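Biphenyl 2,3-Dioxygenase Beta Subunit (Sphingobium yanoikuyae, PDB 2GBW) probably takes part in aromatic-ring dihydroxylation as the small, beta subunit of a six-chain ring-hydroxylating dioxygenase. Local coordinates at residues I44-P49 against R156-D161; Q31-L36 against R84-Q89; R126-T131 against Q166-Y171; Q5-P10 against E107-G112. All coordinates share one frame; numbering follows the deposited sequence.

Interaction 1: I44-P49 against R156-D161; sequences IHYWMP and RKLILD
Arg156 enters the pairing with both backbone groups: its N donates to His45 O at 3.0 Å, and its O accepts from Trp47 N at 2.9 Å, each partner lying nearly along the C=O axis of the acceptor. Its CG is anti to the backbone N, as is that of Tyr46, so the two side chains run side by side in the same direction. Arg156 CD lies 3.7 Å from Tyr46 CE2, and the guanidinium, turned 69° from the phenol ring, forms salt bridges with Asp142, Glu23 and the terminal carboxylate of Cys174. Lys157 emerges on the other face of the sheet. Its fully extended chain lies along Trp47, with CE over the face of the six-membered ring and 3.5 Å from CZ3, a CH-pi contact; Pro49 CG also packs against a face of this indole. The strands run parallel, their axes 16° apart, inside the strongly curved mixed sheet of the NTF2-like fold, where 44-49 is the parallel neighbour of 150-160. Leu158 N continues the bonding to Trp47 O at 2.9 Å, while Leu158 CD1 reaches Tyr46 OH at 3.4 Å and Met48 CE at 3.7 Å. The hydroxyl has its polar partner in Cys174 N. Pro49 has no N-H to offer Leu158 O, and a water donates to that oxygen; it also donates to Pro49 O and accepts from Leu160 N, carrying the pairing on one step. Leu160 crosses Met48 at about a right angle, its CD1 3.7 Å from the thioether SD, beyond which chi3 of -73° bends the methyl back toward Leu158.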
# COMPACT_ATOMS: atom_id res chain seq x y z
N ILE B 44 19.55 17.43 -29.49
CA ILE B 44 18.90 17.15 -28.22
C ILE B 44 19.90 16.82 -27.12
O ILE B 44 20.89 16.17 -27.37
CB ILE B 44 17.85 15.96 -28.36
CG1 ILE B 44 17.09 15.72 -27.06
CG2 ILE B 44 18.49 14.65 -28.83
CD1 ILE B 44 16.29 16.85 -26.58
N HIS B 45 19.63 17.30 -25.92
CA HIS B 45 20.19 16.73 -24.69
C HIS B 45 19.00 16.39 -23.84
O HIS B 45 18.23 17.26 -23.49
CB HIS B 45 21.10 17.71 -23.97
CG HIS B 45 21.73 17.14 -22.73
ND1 HIS B 45 21.86 17.86 -21.57
CD2 HIS B 45 22.22 15.91 -22.47
CE1 HIS B 45 22.42 17.10 -20.64
NE2 HIS B 45 22.63 15.90 -21.16
N TYR B 46 18.90 15.10 -23.48
CA TYR B 46 17.79 14.57 -22.75
C TYR B 46 18.38 14.10 -21.43
O TYR B 46 19.21 13.20 -21.40
CB TYR B 46 17.23 13.42 -23.57
CG TYR B 46 15.96 12.82 -23.06
CD1 TYR B 46 16.00 11.98 -21.96
CD2 TYR B 46 14.72 13.06 -23.68
CE1 TYR B 46 14.88 11.38 -21.50
CE2 TYR B 46 13.55 12.46 -23.18
CZ TYR B 46 13.65 11.62 -22.11
OH TYR B 46 12.53 10.99 -21.58
N TRP B 47 17.98 14.76 -20.34
CA TRP B 47 18.71 14.73 -19.07
C TRP B 47 17.77 14.58 -17.87
O TRP B 47 16.85 15.35 -17.71
CB TRP B 47 19.55 15.98 -18.97
CG TRP B 47 20.34 16.16 -17.76
CD1 TRP B 47 20.93 15.20 -17.01
CD2 TRP B 47 20.64 17.40 -17.15
NE1 TRP B 47 21.59 15.77 -15.95
CE2 TRP B 47 21.44 17.14 -16.03
CE3 TRP B 47 20.32 18.73 -17.47
CZ2 TRP B 47 21.89 18.14 -15.19
CZ3 TRP B 47 20.77 19.74 -16.63
CH2 TRP B 47 21.55 19.42 -15.50
N MET B 48 18.02 13.55 -17.07
CA MET B 48 17.28 13.27 -15.81
C MET B 48 18.30 13.10 -14.66
O MET B 48 18.79 12.00 -14.40
CB MET B 48 16.40 12.02 -15.94
CG MET B 48 15.51 11.69 -14.66
SD MET B 48 14.64 10.12 -14.84
CE MET B 48 13.38 10.63 -16.09
N PRO B 49 18.64 14.20 -13.98
CA PRO B 49 19.69 14.18 -12.93
C PRO B 49 19.29 13.40 -11.76
O PRO B 49 18.10 13.24 -11.51
CB PRO B 49 19.85 15.64 -12.52
CG PRO B 49 18.97 16.40 -13.36
CD PRO B 49 18.15 15.55 -14.25
N ARG B 156 15.80 18.81 -22.85
CA ARG B 156 14.76 18.29 -21.97
C ARG B 156 15.40 17.90 -20.68
O ARG B 156 16.28 17.04 -20.65
CB ARG B 156 14.02 17.11 -22.59
CG ARG B 156 13.01 16.38 -21.64
CD ARG B 156 11.96 15.68 -22.46
NE ARG B 156 11.02 16.59 -23.07
CZ ARG B 156 10.16 16.24 -24.03
NH1 ARG B 156 10.14 14.97 -24.46
NH2 ARG B 156 9.34 17.15 -24.56
N LYS B 157 14.97 18.56 -19.61
CA LYS B 157 15.42 18.21 -18.27
C LYS B 157 14.23 17.70 -17.49
O LYS B 157 13.20 18.38 -17.47
CB LYS B 157 16.05 19.42 -17.58
CG LYS B 157 16.73 19.08 -16.25
CD LYS B 157 17.39 20.35 -15.72
CE LYS B 157 18.07 20.11 -14.37
NZ LYS B 157 18.63 21.43 -13.96
N LEU B 158 14.39 16.52 -16.86
CA LEU B 158 13.33 15.82 -16.13
C LEU B 158 13.73 15.72 -14.68
O LEU B 158 14.80 15.15 -14.34
CB LEU B 158 13.09 14.41 -16.69
CG LEU B 158 12.63 14.37 -18.18
CD1 LEU B 158 12.74 12.99 -18.84
CD2 LEU B 158 11.20 14.97 -18.30
N ILE B 159 12.88 16.24 -13.80
CA ILE B 159 13.19 16.37 -12.39
C ILE B 159 12.25 15.46 -11.61
O ILE B 159 11.06 15.72 -11.50
CB ILE B 159 13.02 17.80 -11.93
CG1 ILE B 159 13.89 18.72 -12.83
CG2 ILE B 159 13.39 17.86 -10.45
CD1 ILE B 159 13.37 20.10 -12.92
N LEU B 160 12.78 14.34 -11.14
CA LEU B 160 11.98 13.35 -10.46
C LEU B 160 11.55 13.84 -9.08
O LEU B 160 12.38 14.35 -8.32
CB LEU B 160 12.81 12.08 -10.30
CG LEU B 160 13.03 11.28 -11.54
CD1 LEU B 160 14.05 10.11 -11.22
CD2 LEU B 160 11.71 10.73 -11.99
N ASP B 161 10.31 13.58 -8.69
CA ASP B 161 9.94 13.99 -7.35
C ASP B 161 10.43 13.02 -6.22
O ASP B 161 10.62 13.48 -5.12
CB ASP B 161 8.46 14.23 -7.20
CG ASP B 161 7.99 15.43 -8.00
OD1 ASP B 161 8.84 16.28 -8.31
OD2 ASP B 161 6.80 15.49 -8.34
O HOH W 1 15.61 14.09 -12.02

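Interaction 2: Q31-L36 against R84-Q89; sequences QYREWL and RLYSGQ
Tyr86 CG stands anti to its carbonyl carbon (chi1 -74°), and Arg33 adopts the same first torsion (chi1 -78°) with a chain extended from CG to NE, so the two side chains reach toward each other and overlap along their length. Arg33 CD covers one face of the phenol ring, 3.9 Å from its centroid, in a CH-pi contact. Further out the guanidinium, its plane 31° from the ring, makes an off-centre cation-pi interaction, with NH1 only 3.2 Å from Tyr86 CD2; Arg33 NH2 also forms a salt bridge with Glu83. The phenol oxygen accepts a long hydrogen bond from the backbone, Arg33 N to Tyr86 OH at 3.3 Å. At the ring edge Tyr32 CB packs 3.9 Å from Tyr86 CE1, and the Tyr32 ring itself turns to Leu85, CE2 to CD1 at 3.5 Å. A leucine at Tyr86 would lose the hydroxyl acceptor and the aromatic face, and would probably loosen the hold on Arg33 and the helix start. Gln31 is the N-cap of that helix, and the arrangement ties the first turn of helix 32-38 to the loop following helix 75-84, at the surface of the helical layer of an NTF2-like fold.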
# COMPACT_ATOMS: atom_id res chain seq x y z
N GLN B 31 4.71 4.73 -30.73
CA GLN B 31 5.27 5.32 -31.95
C GLN B 31 6.57 6.10 -31.68
O GLN B 31 6.69 7.28 -32.04
CB GLN B 31 4.23 6.22 -32.65
CG GLN B 31 2.96 5.47 -33.00
CD GLN B 31 1.98 6.28 -33.74
OE1 GLN B 31 2.20 6.62 -34.94
NE2 GLN B 31 0.83 6.56 -33.09
N TYR B 32 7.57 5.41 -31.16
CA TYR B 32 8.80 6.06 -30.73
C TYR B 32 9.68 6.59 -31.87
O TYR B 32 10.33 7.60 -31.73
CB TYR B 32 9.59 5.12 -29.83
CG TYR B 32 8.82 4.75 -28.59
CD1 TYR B 32 8.42 5.72 -27.71
CD2 TYR B 32 8.48 3.44 -28.31
CE1 TYR B 32 7.73 5.42 -26.59
CE2 TYR B 32 7.77 3.13 -27.18
CZ TYR B 32 7.40 4.14 -26.33
OH TYR B 32 6.69 3.89 -25.18
N ARG B 33 9.68 5.89 -32.99
CA ARG B 33 10.48 6.32 -34.12
C ARG B 33 9.93 7.61 -34.72
O ARG B 33 10.67 8.52 -35.05
CB ARG B 33 10.49 5.23 -35.18
CG ARG B 33 11.42 4.10 -34.87
CD ARG B 33 11.20 2.97 -35.82
NE ARG B 33 12.30 2.02 -35.82
CZ ARG B 33 12.18 0.76 -36.18
NH1 ARG B 33 11.00 0.30 -36.57
NH2 ARG B 33 13.23 -0.05 -36.16
N GLU B 34 8.62 7.64 -34.87
CA GLU B 34 7.93 8.83 -35.31
C GLU B 34 8.16 10.01 -34.37
O GLU B 34 8.33 11.14 -34.80
CB GLU B 34 6.45 8.50 -35.44
CG GLU B 34 6.15 7.53 -36.57
CD GLU B 34 5.99 6.07 -36.14
OE1 GLU B 34 6.68 5.60 -35.21
OE2 GLU B 34 5.15 5.39 -36.77
N TRP B 35 8.18 9.74 -33.07
CA TRP B 35 8.55 10.73 -32.06
C TRP B 35 9.95 11.27 -32.28
O TRP B 35 10.15 12.48 -32.36
CB TRP B 35 8.41 10.14 -30.66
CG TRP B 35 8.89 11.02 -29.56
CD1 TRP B 35 8.32 12.17 -29.15
CD2 TRP B 35 10.03 10.81 -28.73
NE1 TRP B 35 9.04 12.71 -28.12
CE2 TRP B 35 10.10 11.89 -27.84
CE3 TRP B 35 11.01 9.81 -28.66
CZ2 TRP B 35 11.10 12.00 -26.88
CZ3 TRP B 35 11.99 9.92 -27.71
CH2 TRP B 35 12.03 11.00 -26.84
N LEU B 36 10.92 10.37 -32.34
CA LEU B 36 12.32 10.77 -32.54
C LEU B 36 12.54 11.63 -33.79
O LEU B 36 13.31 12.59 -33.75
CB LEU B 36 13.21 9.54 -32.60
CG LEU B 36 14.68 9.69 -32.17
CD1 LEU B 36 14.79 10.31 -30.77
CD2 LEU B 36 15.33 8.34 -32.26
N ARG B 84 15.51 -0.57 -28.38
CA ARG B 84 15.24 -1.63 -27.40
C ARG B 84 13.77 -2.00 -27.44
O ARG B 84 13.41 -3.17 -27.29
CB ARG B 84 15.60 -1.17 -25.98
CG ARG B 84 15.35 -2.25 -24.89
CD ARG B 84 15.72 -1.76 -23.50
NE ARG B 84 15.23 -2.69 -22.48
CZ ARG B 84 14.09 -2.58 -21.80
NH1 ARG B 84 13.27 -1.56 -21.98
NH2 ARG B 84 13.75 -3.52 -20.91
N LEU B 85 12.90 -1.02 -27.68
CA LEU B 85 11.48 -1.33 -27.72
C LEU B 85 11.03 -1.83 -29.12
O LEU B 85 9.85 -2.13 -29.29
CB LEU B 85 10.67 -0.14 -27.22
CG LEU B 85 11.10 0.45 -25.87
CD1 LEU B 85 10.69 1.93 -25.78
CD2 LEU B 85 10.55 -0.35 -24.68
N TYR B 86 11.96 -1.95 -30.08
CA TYR B 86 11.72 -2.43 -31.47
C TYR B 86 12.59 -3.62 -31.84
O TYR B 86 12.10 -4.72 -32.11
CB TYR B 86 12.07 -1.37 -32.50
CG TYR B 86 11.11 -0.26 -32.60
CD1 TYR B 86 11.20 0.81 -31.74
CD2 TYR B 86 10.11 -0.26 -33.57
CE1 TYR B 86 10.35 1.84 -31.83
CE2 TYR B 86 9.22 0.77 -33.64
CZ TYR B 86 9.35 1.82 -32.76
OH TYR B 86 8.49 2.87 -32.82
N SER B 87 13.90 -3.36 -31.87
CA SER B 87 14.89 -4.29 -32.39
C SER B 87 15.16 -5.46 -31.44
O SER B 87 16.08 -6.28 -31.65
CB SER B 87 16.18 -3.52 -32.74
OG SER B 87 15.91 -2.50 -33.71
N GLY B 88 14.32 -5.56 -30.40
CA GLY B 88 14.42 -6.62 -29.44
C GLY B 88 13.11 -7.25 -29.07
O GLY B 88 12.10 -6.54 -28.89
N GLN B 89 13.12 -8.58 -29.01
CA GLN B 89 12.19 -9.35 -28.20
C GLN B 89 12.68 -9.14 -26.75
O GLN B 89 13.65 -9.78 -26.32
CB GLN B 89 12.18 -10.88 -28.51
CG GLN B 89 13.09 -11.44 -29.67
CD GLN B 89 14.57 -11.64 -29.28
OE1 GLN B 89 15.45 -11.80 -30.14
NE2 GLN B 89 14.85 -11.64 -27.97

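Interaction 3: R126-T131 against Q166-Y171; sequences RNRRQT and QDKNLY
Arg126 carries this contact, its chain bent at chi3 (77°) so that the guanidinium turns its end into the loop 166-171. NH1 and NH2 together grip one atom, Asn169 OD1, at 3.0 and 2.9 Å respectively. The NH2 bond uses a lone pair in the amide plane; the NH1 bond comes from above that plane. Tyr171 N also donates to Asn169 OD1, at 2.9 Å, closing an Asx turn, so three N-H groups converge on a single carbonyl oxygen and fix the amide. In this way strand 115-128 of the NTF2-like sheet holds the chain that runs on beyond strand 150-160. NH1 also forms a salt bridge with Asp167 OD2 at 2.8 Å, met from above a carboxylate plane turned 46° from the guanidinium, and a weak bond to Asn169 O. OD2 is also bonded to Thr134 OG1 and to NE2 of His136, a residue that can bind zinc, though none is bound to this chain here; the positive charge of Arg126 would probably help keep Asp167 ionised. Farther along, Arg128 NH1 lies 4.5 Å from Lys168 NZ, a closeness of like charges that Glu132, in salt bridges with both, probably offsets; Arg128 NH2 bonds to Met92 O.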
# COMPACT_ATOMS: atom_id res chain seq x y z
N ARG B 126 1.53 3.73 -14.77
CA ARG B 126 1.95 2.52 -15.48
C ARG B 126 1.29 1.28 -14.90
O ARG B 126 1.19 1.14 -13.67
CB ARG B 126 3.47 2.34 -15.39
CG ARG B 126 4.33 3.56 -15.80
CD ARG B 126 5.83 3.30 -15.56
NE ARG B 126 6.46 2.45 -16.57
CZ ARG B 126 7.69 1.95 -16.51
NH1 ARG B 126 8.40 2.06 -15.39
NH2 ARG B 126 8.18 1.24 -17.51
N ASN B 127 0.84 0.38 -15.78
CA ASN B 127 0.25 -0.91 -15.38
C ASN B 127 0.87 -2.01 -16.19
O ASN B 127 1.21 -1.81 -17.36
CB ASN B 127 -1.26 -0.90 -15.69
CG ASN B 127 -2.04 -0.04 -14.76
OD1 ASN B 127 -2.13 1.19 -14.97
ND2 ASN B 127 -2.63 -0.64 -13.73
N ARG B 128 1.10 -3.15 -15.54
CA ARG B 128 1.54 -4.32 -16.27
C ARG B 128 1.08 -5.57 -15.54
O ARG B 128 0.61 -5.51 -14.39
CB ARG B 128 3.06 -4.35 -16.44
CG ARG B 128 3.83 -4.47 -15.13
CD ARG B 128 5.38 -4.37 -15.36
NE ARG B 128 5.84 -5.36 -16.35
CZ ARG B 128 6.23 -6.58 -16.06
NH1 ARG B 128 6.26 -7.00 -14.79
NH2 ARG B 128 6.59 -7.39 -17.04
N ARG B 129 1.13 -6.64 -16.32
CA ARG B 129 0.72 -7.97 -15.87
C ARG B 129 -0.67 -7.88 -15.24
O ARG B 129 -1.57 -7.34 -15.88
CB ARG B 129 1.80 -8.54 -14.99
CG ARG B 129 3.18 -8.75 -15.71
CD ARG B 129 3.09 -9.68 -16.93
NE ARG B 129 4.47 -9.97 -17.43
CZ ARG B 129 4.78 -10.20 -18.69
NH1 ARG B 129 3.84 -10.20 -19.65
NH2 ARG B 129 6.05 -10.40 -19.04
N GLN B 130 -0.87 -8.46 -14.05
CA GLN B 130 -2.22 -8.60 -13.56
C GLN B 130 -2.54 -7.43 -12.64
O GLN B 130 -3.54 -6.76 -12.84
CB GLN B 130 -2.42 -9.95 -12.84
CG GLN B 130 -2.20 -11.11 -13.78
CD GLN B 130 -3.31 -11.28 -14.82
OE1 GLN B 130 -4.52 -11.34 -14.46
NE2 GLN B 130 -2.93 -11.40 -16.14
N THR B 131 -1.69 -7.23 -11.63
CA THR B 131 -1.99 -6.28 -10.54
C THR B 131 -0.90 -5.19 -10.32
O THR B 131 -0.96 -4.42 -9.31
CB THR B 131 -2.19 -6.99 -9.20
OG1 THR B 131 -0.99 -7.73 -8.88
CG2 THR B 131 -3.46 -7.96 -9.22
N GLN B 166 10.06 3.90 -6.75
CA GLN B 166 9.26 2.72 -6.34
C GLN B 166 8.68 2.06 -7.60
O GLN B 166 7.44 2.11 -7.87
CB GLN B 166 8.18 3.11 -5.30
CG GLN B 166 8.78 3.82 -4.12
CD GLN B 166 7.85 3.96 -2.92
OE1 GLN B 166 7.84 5.02 -2.24
NE2 GLN B 166 7.07 2.92 -2.66
N ASP B 167 9.59 1.55 -8.43
CA ASP B 167 9.20 0.83 -9.66
C ASP B 167 10.41 -0.01 -10.04
O ASP B 167 11.54 0.33 -9.62
CB ASP B 167 8.89 1.88 -10.74
CG ASP B 167 8.23 1.35 -12.03
OD1 ASP B 167 8.34 0.17 -12.38
OD2 ASP B 167 7.59 2.22 -12.76
N LYS B 168 10.19 -1.06 -10.82
CA LYS B 168 11.28 -1.85 -11.38
C LYS B 168 12.25 -1.02 -12.20
O LYS B 168 13.43 -1.33 -12.24
CB LYS B 168 10.72 -2.95 -12.28
CG LYS B 168 10.08 -4.11 -11.52
CD LYS B 168 9.33 -4.97 -12.54
CE LYS B 168 8.91 -6.31 -11.90
NZ LYS B 168 8.00 -6.16 -10.77
N ASN B 169 11.74 -0.01 -12.92
CA ASN B 169 12.60 0.75 -13.82
C ASN B 169 11.98 2.10 -14.14
O ASN B 169 10.83 2.37 -13.74
CB ASN B 169 12.82 -0.00 -15.12
CG ASN B 169 11.50 -0.21 -15.93
OD1 ASN B 169 10.89 0.73 -16.48
ND2 ASN B 169 11.10 -1.47 -16.05
N LEU B 170 12.75 2.93 -14.82
CA LEU B 170 12.30 4.22 -15.33
C LEU B 170 12.46 4.26 -16.83
O LEU B 170 12.78 5.33 -17.41
CB LEU B 170 13.10 5.39 -14.67
CG LEU B 170 12.80 5.73 -13.22
CD1 LEU B 170 13.88 6.65 -12.58
CD2 LEU B 170 11.46 6.43 -13.10
N TYR B 171 12.17 3.10 -17.45
CA TYR B 171 12.28 2.92 -18.90
C TYR B 171 10.99 3.38 -19.59
O TYR B 171 10.25 2.58 -20.20
CB TYR B 171 12.68 1.45 -19.30
CG TYR B 171 13.53 1.45 -20.55
CD1 TYR B 171 12.96 1.66 -21.81
CD2 TYR B 171 14.90 1.41 -20.47
CE1 TYR B 171 13.75 1.71 -22.97
CE2 TYR B 171 15.70 1.43 -21.60
CZ TYR B 171 15.12 1.64 -22.86
OH TYR B 171 15.91 1.69 -24.00

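Interaction 4: Q5-P10 against E107-G112; sequences QIPVTP and EAFEAG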
# COMPACT_ATOMS: atom_id res chain seq x y z
N GLN B 5 11.78 36.89 -19.68
CA GLN B 5 10.62 36.56 -18.78
C GLN B 5 9.23 36.63 -19.47
O GLN B 5 8.22 36.53 -18.78
CB GLN B 5 10.64 37.49 -17.54
CG GLN B 5 11.19 36.86 -16.26
CD GLN B 5 10.30 35.75 -15.69
OE1 GLN B 5 10.60 35.18 -14.63
NE2 GLN B 5 9.20 35.43 -16.38
N ILE B 6 9.19 36.75 -20.80
CA ILE B 6 7.94 37.02 -21.53
C ILE B 6 7.06 35.76 -21.76
O ILE B 6 7.42 34.91 -22.56
CB ILE B 6 8.24 37.63 -22.92
CG1 ILE B 6 9.26 38.79 -22.83
CG2 ILE B 6 6.95 38.09 -23.62
CD1 ILE B 6 9.08 39.67 -21.63
N PRO B 7 5.89 35.66 -21.08
CA PRO B 7 5.02 34.54 -21.42
C PRO B 7 4.53 34.57 -22.83
O PRO B 7 4.41 35.66 -23.45
CB PRO B 7 3.84 34.72 -20.46
CG PRO B 7 4.46 35.47 -19.28
CD PRO B 7 5.30 36.48 -20.02
N VAL B 8 4.21 33.39 -23.34
CA VAL B 8 3.76 33.28 -24.74
C VAL B 8 2.34 33.80 -24.91
O VAL B 8 1.57 33.93 -23.94
CB VAL B 8 3.84 31.84 -25.27
CG1 VAL B 8 5.31 31.37 -25.26
CG2 VAL B 8 2.93 30.93 -24.44
N THR B 9 1.99 34.12 -26.15
CA THR B 9 0.62 34.48 -26.44
C THR B 9 -0.27 33.24 -26.27
O THR B 9 0.22 32.09 -26.31
CB THR B 9 0.44 35.00 -27.86
OG1 THR B 9 0.51 33.88 -28.77
CG2 THR B 9 1.50 36.09 -28.20
N PRO B 10 -1.58 33.45 -26.06
CA PRO B 10 -2.52 32.32 -25.98
C PRO B 10 -2.48 31.38 -27.21
O PRO B 10 -2.56 30.15 -27.02
CB PRO B 10 -3.89 33.01 -25.87
CG PRO B 10 -3.56 34.33 -25.17
CD PRO B 10 -2.30 34.74 -25.90
N GLU B 107 3.57 26.03 -18.89
CA GLU B 107 3.81 27.46 -18.93
C GLU B 107 5.00 27.66 -19.84
O GLU B 107 6.06 27.10 -19.62
CB GLU B 107 4.09 28.03 -17.55
CG GLU B 107 2.84 28.10 -16.66
CD GLU B 107 3.18 28.73 -15.30
OE1 GLU B 107 3.82 28.03 -14.50
OE2 GLU B 107 2.76 29.86 -15.03
N ALA B 108 4.81 28.48 -20.85
CA ALA B 108 5.83 28.75 -21.87
C ALA B 108 6.24 30.22 -21.88
O ALA B 108 5.40 31.12 -21.67
CB ALA B 108 5.31 28.35 -23.23
N PHE B 109 7.51 30.46 -22.20
CA PHE B 109 8.11 31.80 -22.14
C PHE B 109 8.99 31.94 -23.35
O PHE B 109 9.69 31.02 -23.70
CB PHE B 109 8.98 31.98 -20.88
CG PHE B 109 8.24 31.75 -19.57
CD1 PHE B 109 7.59 32.82 -18.95
CD2 PHE B 109 8.13 30.51 -19.01
CE1 PHE B 109 6.91 32.67 -17.79
CE2 PHE B 109 7.43 30.33 -17.80
CZ PHE B 109 6.81 31.44 -17.21
N GLU B 110 8.93 33.10 -24.03
CA GLU B 110 9.80 33.38 -25.20
C GLU B 110 11.23 33.59 -24.69
O GLU B 110 11.48 34.46 -23.83
CB GLU B 110 9.30 34.61 -25.97
CG GLU B 110 7.91 34.46 -26.67
CD GLU B 110 7.91 33.55 -27.93
OE1 GLU B 110 8.99 33.30 -28.53
OE2 GLU B 110 6.80 33.12 -28.37
N ALA B 111 12.20 32.85 -25.22
CA ALA B 111 13.51 32.74 -24.54
C ALA B 111 14.63 33.38 -25.33
O ALA B 111 15.79 33.39 -24.90
CB ALA B 111 13.83 31.31 -24.28
N GLY B 112 14.31 33.87 -26.50
CA GLY B 112 15.31 34.45 -27.37
C GLY B 112 15.71 33.50 -28.47
O GLY B 112 15.64 32.27 -28.31
O HOH W 2 4.41 34.34 -27.89
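Two backbone hydrogen bonds join these segments: Glu110 N donates to Ile6 O at 2.8 Å, nearly along the C=O axis, and Val8 N donates to Ala108 O at 3.1 Å, approaching from above the carbonyl plane. They bracket Pro7 and Phe109, an antiparallel non-hydrogen-bonded pair whose CA atoms are only 4.2 Å apart. By this short, weakly bonded pairing the start of the chain adds strand 6-7 to the edge of the NTF2-like sheet, alongside strand 98-112. Proline suits the position, since a residue of a non-hydrogen-bonded pair needs no N-H toward its partner. A water extends the polar link, accepting from Thr9 N and donating to Glu110 OE2 at 2.7 Å; this same carboxylate oxygen forms a salt bridge with Arg146. Thr9 in turn caps helix 10-28 through its OG1. Beside these bonds, Val8 straddles Ala108 with both methyls, CG1 at 3.6 Å and CG2 at 3.7 Å from Ala108 CB, and packs on Leu116 and His13 as well. A glycine at Val8 would remove both methyls and would probably leave the alanine less well covered and the strand-to-helix junction less firmly seated. Toward the chain start the packing moves to the Phe109 ring. Ile6 C and Gln5 O lie at its edge, while Pro7 CG approaches Phe109 CE1 to 4.0 Å. The Gln5 side chain runs beside the ring, with its amide plane nearly perpendicular to it (88°) and NE2 3.9 Å from Phe109 CE1.

Overall arrangement
Interactions 1, 3 and 4 all reach one sheet, yet differ with their place in it. Interaction 1 is the buried core, two parallel strands bonded through backbone and packed on both faces; interaction 4 is the edge, where a short antiparallel addition is more exposed. Interaction 3 relies on an arginine gripping a carboxylate and an amide of a loop, and lies about 36 Å, centre to centre, from interaction 4 on the opposite side of the chain's centre. Interaction 2, a surface contact of helix and loop, uses an aromatic ring and an arginine. Interaction 1 touches interaction 2 through Trp35 and interaction 3 through Leu170, while Arg84 and Tyr171 join interactions 2 and 3.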